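Local coordinates for phosphatidylinositol 4,5-bisphosphate-binding protein SLM1 (PDB 4A6H), which binds phosphatidylinositol 4,5-bisphosphate and, together with SLM2, acts as an effector of TORC2 and calcineurin signalling in yeast, this chain being its PH domain, at residues A[20-25]-A[95-100]; A[78-83]-A[108-113]. All coordinates share one frame; numbering follows the deposited sequence.

Interaction 1 is a surface contact in the PH-domain sheet and helps line an inositol-4-phosphate site; interaction 2 lies in the core between that sheet and helix 103-116. Their centres are about 12 Å apart. Neighbouring strands 79-84 and 95-99 join them: A100 N is 2.8 Å from A78 O at one end of the pairing, and N95 OD1 is 2.7 Å from H83 ND1 at the other, both probable hydrogen bonds. Alternation along 79-84 divides the roles. K79 belongs to the ligand pocket with Y22 and K99, its CD 3.6 Å from Y22 OH, whereas the next residue, F80, turns inward to meet the helix.

Interaction 1: A[20-25]-A[95-100]; sequences KSYSKG and NWVFKA. With I4D (D-myo-inositol-4-phosphate), chain G; PO4 (phosphate ion), chain E.
K99 extends with CG anti to its backbone N (chi1 179°) and then bends at chi3 (69°), which lays the end of its chain over the ring of Y22; the tyrosine, with CG beside its own N (chi1 -82°), comes in at about a right angle. K99 CE sits almost exactly above the ring, 3.9 Å from the Y22 centroid, as a CH-pi contact. The ammonium lies further off centre over the same face, with K99 NZ 4.1 Å from the Y22 centroid in a cation-pi contact. Nearer the backbone, K99 CB rests 3.8 Å from Y22 CE1, and V97 CG1 is a looser neighbour of Y22 OH at 4.4 Å. The two strands are not paired: strand 8-16 runs between them, and Y22 packs on its E13 and R15. The ligand meets the ring at its edge, with I4D C6 in the ring plane. Two weak hydrogen bonds join the ligand: I4D O5 donates to Y22 OH (3.2 Å) and K99 NZ to I4D O2 (3.3 Å). With R15, K20, S21, S76 and K79, these residues line one of the two inositol-4-phosphate pockets seen in this PH domain, a basic site, probably the non-canonical one.

Interaction 2: A[78-83]-A[108-113]; sequences AKFVLH and SWFDNL. With I4D (D-myo-inositol-4-phosphate), chain G.
The hydrophobic core of the PH fold, where the C-terminal helix packs on the sheet, is the setting in which F80 meets W109, F110 and L113. Strand 79-83 and helix 108-113 run in roughly the same N-to-C direction, their short axes 9.3 Å apart at closest approach and at an angle of 26°. F80 is the strand's main contribution: its CG stands between the backbone N and the carbonyl carbon (chi1 70°), and the ring reaches into the helix surface. F80 CE1 lies 4.0 Å from W109 CB, while the indole itself leads away from the strand, toward Y27 and a cation-pi contact with K8. F80 CE2 comes within 3.6 Å of L113 CD1, the leucine crossing the phenylalanine at about a right angle. At the base of the side chain, F80 CB approaches the edge of the F110 ring, 3.9 Å from CD1 of F110. Within the helix, N112 ND2 donates to S108 O at 2.8 Å, with that oxygen nearly in its amide plane; N112 N makes the usual helix bond to the same atom, and the two donors approach from opposite faces of the carbonyl plane. F98 on the neighbouring strand meets the F80 ring with nearly parallel planes, and H62 is edge-to-face with F110. Between strand and helix no hydrogen bond or ion pair forms; across these two segments the contact therefore rests on buried apolar side chains, with polar bonding kept within the helix, where one carbonyl is gripped by two donors.

Interaction 1: A[20-25]-A[95-100]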
loop_
_atom_site.group_PDB
_atom_site.type_symbol
_atom_site.label_atom_id
_atom_site.label_comp_id
_atom_site.label_asym_id
_atom_site.label_seq_id
_atom_site.Cartn_x
_atom_site.Cartn_y
_atom_site.Cartn_z
ATOM N N LYS A 20 14.423 29.323 9.228
ATOM C CA LYS A 20 15.340 29.692 8.144
ATOM C C LYS A 20 16.509 28.715 8.037
ATOM O O LYS A 20 17.662 29.108 7.872
ATOM C CB LYS A 20 15.826 31.147 8.282
ATOM C CG LYS A 20 16.800 31.413 9.430
ATOM C CD LYS A 20 17.116 32.899 9.572
ATOM C CE LYS A 20 17.961 33.180 10.814
ATOM N NZ LYS A 20 19.340 32.636 10.703
ATOM N N SER A 21 16.189 27.428 8.116
ATOM C CA SER A 21 17.189 26.381 8.031
ATOM C C SER A 21 16.515 25.076 7.643
ATOM O O SER A 21 15.292 24.962 7.662
ATOM C CB SER A 21 17.871 26.207 9.383
ATOM O OG SER A 21 16.901 25.961 10.384
ATOM N N TYR A 22 17.330 24.102 7.267
ATOM C CA TYR A 22 16.834 22.781 6.928
ATOM C C TYR A 22 16.938 21.873 8.130
ATOM O O TYR A 22 17.925 21.912 8.860
ATOM C CB TYR A 22 17.640 22.197 5.765
ATOM C CG TYR A 22 17.189 22.694 4.413
ATOM C CD1 TYR A 22 16.131 22.090 3.745
ATOM C CD2 TYR A 22 17.821 23.769 3.801
ATOM C CE1 TYR A 22 15.714 22.543 2.504
ATOM C CE2 TYR A 22 17.409 24.224 2.571
ATOM C CZ TYR A 22 16.355 23.611 1.929
ATOM O OH TYR A 22 15.947 24.066 0.692
ATOM N N SER A 23 15.915 21.063 8.338
ATOM C CA SER A 23 15.948 20.058 9.384
ATOM C C SER A 23 15.940 18.695 8.732
ATOM O O SER A 23 15.047 18.385 7.946
ATOM C CB SER A 23 14.742 20.194 10.311
ATOM O OG SER A 23 14.796 21.415 11.028
ATOM N N LYS A 24 16.941 17.886 9.040
ATOM C CA LYS A 24 17.021 16.563 8.450
ATOM C C LYS A 24 16.288 15.549 9.313
ATOM O O LYS A 24 16.364 15.593 10.544
ATOM C CB LYS A 24 18.472 16.143 8.229
ATOM C CG LYS A 24 18.601 14.944 7.308
ATOM C CD LYS A 24 20.023 14.762 6.819
ATOM C CE LYS A 24 20.941 14.439 7.981
ATOM N NZ LYS A 24 22.359 14.381 7.552
ATOM N N GLY A 25 15.571 14.649 8.655
ATOM C CA GLY A 25 14.863 13.564 9.300
ATOM C C GLY A 25 14.934 12.312 8.447
ATOM O O GLY A 25 15.371 12.357 7.285
ATOM N N ASN A 95 2.651 25.152 2.035
ATOM C CA ASN A 95 3.609 24.392 1.239
ATOM C C ASN A 95 4.907 24.145 1.981
ATOM O O ASN A 95 5.492 25.062 2.548
ATOM C CB ASN A 95 3.911 25.142 -0.052
ATOM C CG ASN A 95 2.676 25.382 -0.880
ATOM O OD1 ASN A 95 2.215 24.490 -1.581
ATOM N ND2 ASN A 95 2.119 26.586 -0.788
ATOM N N TRP A 96 5.351 22.896 1.966
ATOM C CA TRP A 96 6.616 22.528 2.576
ATOM C C TRP A 96 7.627 22.132 1.519
ATOM O O TRP A 96 7.285 21.505 0.514
ATOM C CB TRP A 96 6.414 21.390 3.563
ATOM C CG TRP A 96 5.920 21.865 4.903
ATOM C CD1 TRP A 96 5.561 23.142 5.240
ATOM C CD2 TRP A 96 5.738 21.073 6.081
ATOM N NE1 TRP A 96 5.163 23.189 6.556
ATOM C CE2 TRP A 96 5.261 21.933 7.094
ATOM C CE3 TRP A 96 5.921 19.721 6.375
ATOM C CZ2 TRP A 96 4.971 21.480 8.388
ATOM C CZ3 TRP A 96 5.633 19.275 7.667
ATOM C CH2 TRP A 96 5.167 20.154 8.650
ATOM N N VAL A 97 8.879 22.514 1.740
ATOM C CA VAL A 97 9.921 22.275 0.760
ATOM C C VAL A 97 10.877 21.230 1.304
ATOM O O VAL A 97 11.360 21.357 2.437
ATOM C CB VAL A 97 10.677 23.569 0.426
ATOM C CG1 VAL A 97 11.829 23.279 -0.527
ATOM C CG2 VAL A 97 9.723 24.596 -0.189
ATOM N N PHE A 98 11.111 20.186 0.509
ATOM C CA PHE A 98 12.022 19.114 0.859
ATOM C C PHE A 98 13.228 19.101 -0.050
ATOM O O PHE A 98 13.141 19.452 -1.224
ATOM C CB PHE A 98 11.316 17.758 0.771
ATOM C CG PHE A 98 10.264 17.555 1.825
ATOM C CD1 PHE A 98 8.963 17.954 1.597
ATOM C CD2 PHE A 98 10.578 16.971 3.048
ATOM C CE1 PHE A 98 7.989 17.771 2.565
ATOM C CE2 PHE A 98 9.607 16.787 4.015
ATOM C CZ PHE A 98 8.312 17.184 3.775
ATOM N N LYS A 99 14.360 18.689 0.500
ATOM C CA LYS A 99 15.588 18.616 -0.262
ATOM C C LYS A 99 16.224 17.239 -0.098
ATOM O O LYS A 99 16.474 16.791 1.019
ATOM C CB LYS A 99 16.554 19.721 0.174
ATOM C CG LYS A 99 17.890 19.705 -0.564
ATOM C CD LYS A 99 18.731 20.947 -0.271
ATOM C CE LYS A 99 19.226 20.976 1.154
ATOM N NZ LYS A 99 20.225 22.072 1.334
ATOM N N ALA A 100 16.502 16.578 -1.220
ATOM C CA ALA A 100 17.140 15.272 -1.191
ATOM C C ALA A 100 18.617 15.434 -1.521
ATOM O O ALA A 100 19.111 16.554 -1.700
ATOM C CB ALA A 100 16.471 14.315 -2.171
HETATM O O5 I4D G . 15.963 27.262 0.465
HETATM C C5 I4D G . 17.490 27.117 0.500
HETATM C C6 I4D G . 17.992 26.130 -0.617
HETATM O O6 I4D G . 17.418 26.273 -1.881
HETATM C C4 I4D G . 18.266 27.616 1.837
HETATM O O4 I4D G . 17.758 28.683 2.651
HETATM P P4 I4D G . 17.007 28.605 3.983
HETATM O O43 I4D G . 17.231 27.350 4.741
HETATM O O42 I4D G . 15.568 28.764 3.786
HETATM O O41 I4D G . 17.427 29.773 4.768
HETATM C C3 I4D G . 19.738 27.577 1.623
HETATM O O3 I4D G . 20.369 27.539 2.886
HETATM C C2 I4D G . 20.163 26.365 0.786
HETATM O O2 I4D G . 20.831 25.327 1.462
HETATM C C1 I4D G . 19.474 25.856 -0.543
HETATM O O1 I4D G . 20.107 24.778 -1.295
HETATM P P PO4 E . 3.530 28.906 2.536
HETATM O O1 PO4 E . 4.940 29.234 2.109
HETATM O O2 PO4 E . 3.575 27.988 3.735
HETATM O O3 PO4 E . 2.810 30.184 2.895
HETATM O O4 PO4 E . 2.794 28.226 1.409
#

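Interaction 2: A[78-83]-A[108-113]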
loop_
_atom_site.group_PDB
_atom_site.type_symbol
_atom_site.label_atom_id
_atom_site.label_comp_id
_atom_site.label_asym_id
_atom_site.label_seq_id
_atom_site.Cartn_x
_atom_site.Cartn_y
_atom_site.Cartn_z
ATOM N N ALA A 78 17.713 19.547 -6.132
ATOM C CA ALA A 78 17.193 18.322 -5.545
ATOM C C ALA A 78 16.031 18.613 -4.613
ATOM O O ALA A 78 15.817 17.895 -3.622
ATOM C CB ALA A 78 18.300 17.602 -4.789
ATOM N N LYS A 79 15.251 19.639 -4.950
ATOM C CA LYS A 79 14.146 20.073 -4.092
ATOM C C LYS A 79 12.780 19.781 -4.696
ATOM O O LYS A 79 12.631 19.733 -5.922
ATOM C CB LYS A 79 14.260 21.576 -3.819
ATOM C CG LYS A 79 15.427 21.952 -2.929
ATOM C CD LYS A 79 15.616 23.458 -2.849
ATOM C CE LYS A 79 16.632 23.892 -3.890
ATOM N NZ LYS A 79 16.930 25.347 -3.861
ATOM N N PHE A 80 11.784 19.585 -3.833
ATOM C CA PHE A 80 10.398 19.491 -4.270
ATOM C C PHE A 80 9.455 20.098 -3.245
ATOM O O PHE A 80 9.830 20.310 -2.088
ATOM C CB PHE A 80 9.993 18.047 -4.637
ATOM C CG PHE A 80 9.880 17.106 -3.458
ATOM C CD1 PHE A 80 10.990 16.427 -2.983
ATOM C CD2 PHE A 80 8.651 16.882 -2.850
ATOM C CE1 PHE A 80 10.881 15.548 -1.899
ATOM C CE2 PHE A 80 8.535 16.010 -1.773
ATOM C CZ PHE A 80 9.655 15.345 -1.302
ATOM N N VAL A 81 8.234 20.387 -3.684
ATOM C CA VAL A 81 7.227 21.005 -2.836
ATOM C C VAL A 81 6.069 20.060 -2.581
ATOM O O VAL A 81 5.520 19.456 -3.516
ATOM C CB VAL A 81 6.673 22.280 -3.493
ATOM C CG1 VAL A 81 5.608 22.912 -2.609
ATOM C CG2 VAL A 81 7.811 23.251 -3.804
ATOM N N LEU A 82 5.711 19.939 -1.308
ATOM C CA LEU A 82 4.546 19.189 -0.858
ATOM C C LEU A 82 3.498 20.204 -0.423
ATOM O O LEU A 82 3.760 21.046 0.435
ATOM C CB LEU A 82 4.923 18.251 0.297
ATOM C CG LEU A 82 3.854 17.285 0.802
ATOM C CD1 LEU A 82 3.482 16.292 -0.287
ATOM C CD2 LEU A 82 4.367 16.557 2.029
ATOM N N HIS A 83 2.313 20.123 -1.028
ATOM C CA HIS A 83 1.234 21.081 -0.798
ATOM C C HIS A 83 0.118 20.459 0.035
ATOM O O HIS A 83 -0.269 19.322 -0.213
ATOM C CB HIS A 83 0.659 21.514 -2.149
ATOM C CG HIS A 83 -0.508 22.446 -2.050
ATOM N ND1 HIS A 83 -0.361 23.797 -1.815
ATOM C CD2 HIS A 83 -1.838 22.231 -2.191
ATOM C CE1 HIS A 83 -1.550 24.371 -1.799
ATOM N NE2 HIS A 83 -2.463 23.445 -2.028
ATOM N N SER A 108 12.902 10.367 -7.520
ATOM C CA SER A 108 12.333 9.135 -6.973
ATOM C C SER A 108 11.273 9.441 -5.903
ATOM O O SER A 108 10.183 8.872 -5.917
ATOM C CB SER A 108 13.427 8.224 -6.424
ATOM O OG SER A 108 12.870 7.057 -5.842
ATOM N N TRP A 109 11.587 10.355 -4.987
ATOM C CA TRP A 109 10.609 10.778 -3.988
ATOM C C TRP A 109 9.393 11.426 -4.653
ATOM O O TRP A 109 8.249 11.109 -4.319
ATOM C CB TRP A 109 11.242 11.772 -3.015
ATOM C CG TRP A 109 12.092 11.130 -1.960
ATOM C CD1 TRP A 109 13.456 11.074 -1.922
ATOM C CD2 TRP A 109 11.626 10.430 -0.799
ATOM N NE1 TRP A 109 13.870 10.399 -0.795
ATOM C CE2 TRP A 109 12.767 10.005 -0.082
ATOM C CE3 TRP A 109 10.358 10.160 -0.268
ATOM C CZ2 TRP A 109 12.672 9.292 1.118
ATOM C CZ3 TRP A 109 10.270 9.450 0.924
ATOM C CH2 TRP A 109 11.418 9.032 1.599
ATOM N N PHE A 110 9.650 12.347 -5.582
ATOM C CA PHE A 110 8.592 13.106 -6.224
ATOM C C PHE A 110 7.641 12.175 -6.953
ATOM O O PHE A 110 6.434 12.266 -6.774
ATOM C CB PHE A 110 9.187 14.128 -7.209
ATOM C CG PHE A 110 8.156 15.017 -7.852
ATOM C CD1 PHE A 110 7.779 16.212 -7.252
ATOM C CD2 PHE A 110 7.541 14.640 -9.036
ATOM C CE1 PHE A 110 6.815 17.029 -7.837
ATOM C CE2 PHE A 110 6.582 15.451 -9.624
ATOM C CZ PHE A 110 6.218 16.645 -9.019
ATOM N N ASP A 111 8.182 11.263 -7.752
ATOM C CA ASP A 111 7.309 10.386 -8.544
ATOM C C ASP A 111 6.563 9.355 -7.693
ATOM O O ASP A 111 5.391 9.061 -7.951
ATOM C CB ASP A 111 8.079 9.680 -9.654
ATOM C CG ASP A 111 8.550 10.621 -10.734
ATOM O OD1 ASP A 111 7.915 11.676 -10.936
ATOM O OD2 ASP A 111 9.567 10.295 -11.378
ATOM N N ASN A 112 7.219 8.827 -6.658
ATOM C CA ASN A 112 6.544 7.924 -5.739
ATOM C C ASN A 112 5.411 8.624 -4.986
ATOM O O ASN A 112 4.345 8.054 -4.791
ATOM C CB ASN A 112 7.540 7.269 -4.775
ATOM C CG ASN A 112 8.197 6.036 -5.365
ATOM O OD1 ASN A 112 7.697 4.924 -5.205
ATOM N ND2 ASN A 112 9.318 6.226 -6.052
ATOM N N LEU A 113 5.620 9.881 -4.600
ATOM C CA LEU A 113 4.562 10.635 -3.931
ATOM C C LEU A 113 3.432 10.955 -4.895
ATOM O O LEU A 113 2.254 10.844 -4.540
ATOM C CB LEU A 113 5.118 11.934 -3.348
ATOM C CG LEU A 113 5.847 11.710 -2.026
ATOM C CD1 LEU A 113 6.808 12.859 -1.712
ATOM C CD2 LEU A 113 4.860 11.521 -0.872
HETATM O O5 I4D G . 15.963 27.262 0.465
HETATM C C5 I4D G . 17.490 27.117 0.500
HETATM C C6 I4D G . 17.992 26.130 -0.617
HETATM O O6 I4D G . 17.418 26.273 -1.881
HETATM C C4 I4D G . 18.266 27.616 1.837
HETATM O O4 I4D G . 17.758 28.683 2.651
HETATM P P4 I4D G . 17.007 28.605 3.983
HETATM O O43 I4D G . 17.231 27.350 4.741
HETATM O O42 I4D G . 15.568 28.764 3.786
HETATM O O41 I4D G . 17.427 29.773 4.768
HETATM C C3 I4D G . 19.738 27.577 1.623
HETATM O O3 I4D G . 20.369 27.539 2.886
HETATM C C2 I4D G . 20.163 26.365 0.786
HETATM O O2 I4D G . 20.831 25.327 1.462
HETATM C C1 I4D G . 19.474 25.856 -0.543
HETATM O O1 I4D G . 20.107 24.778 -1.295
#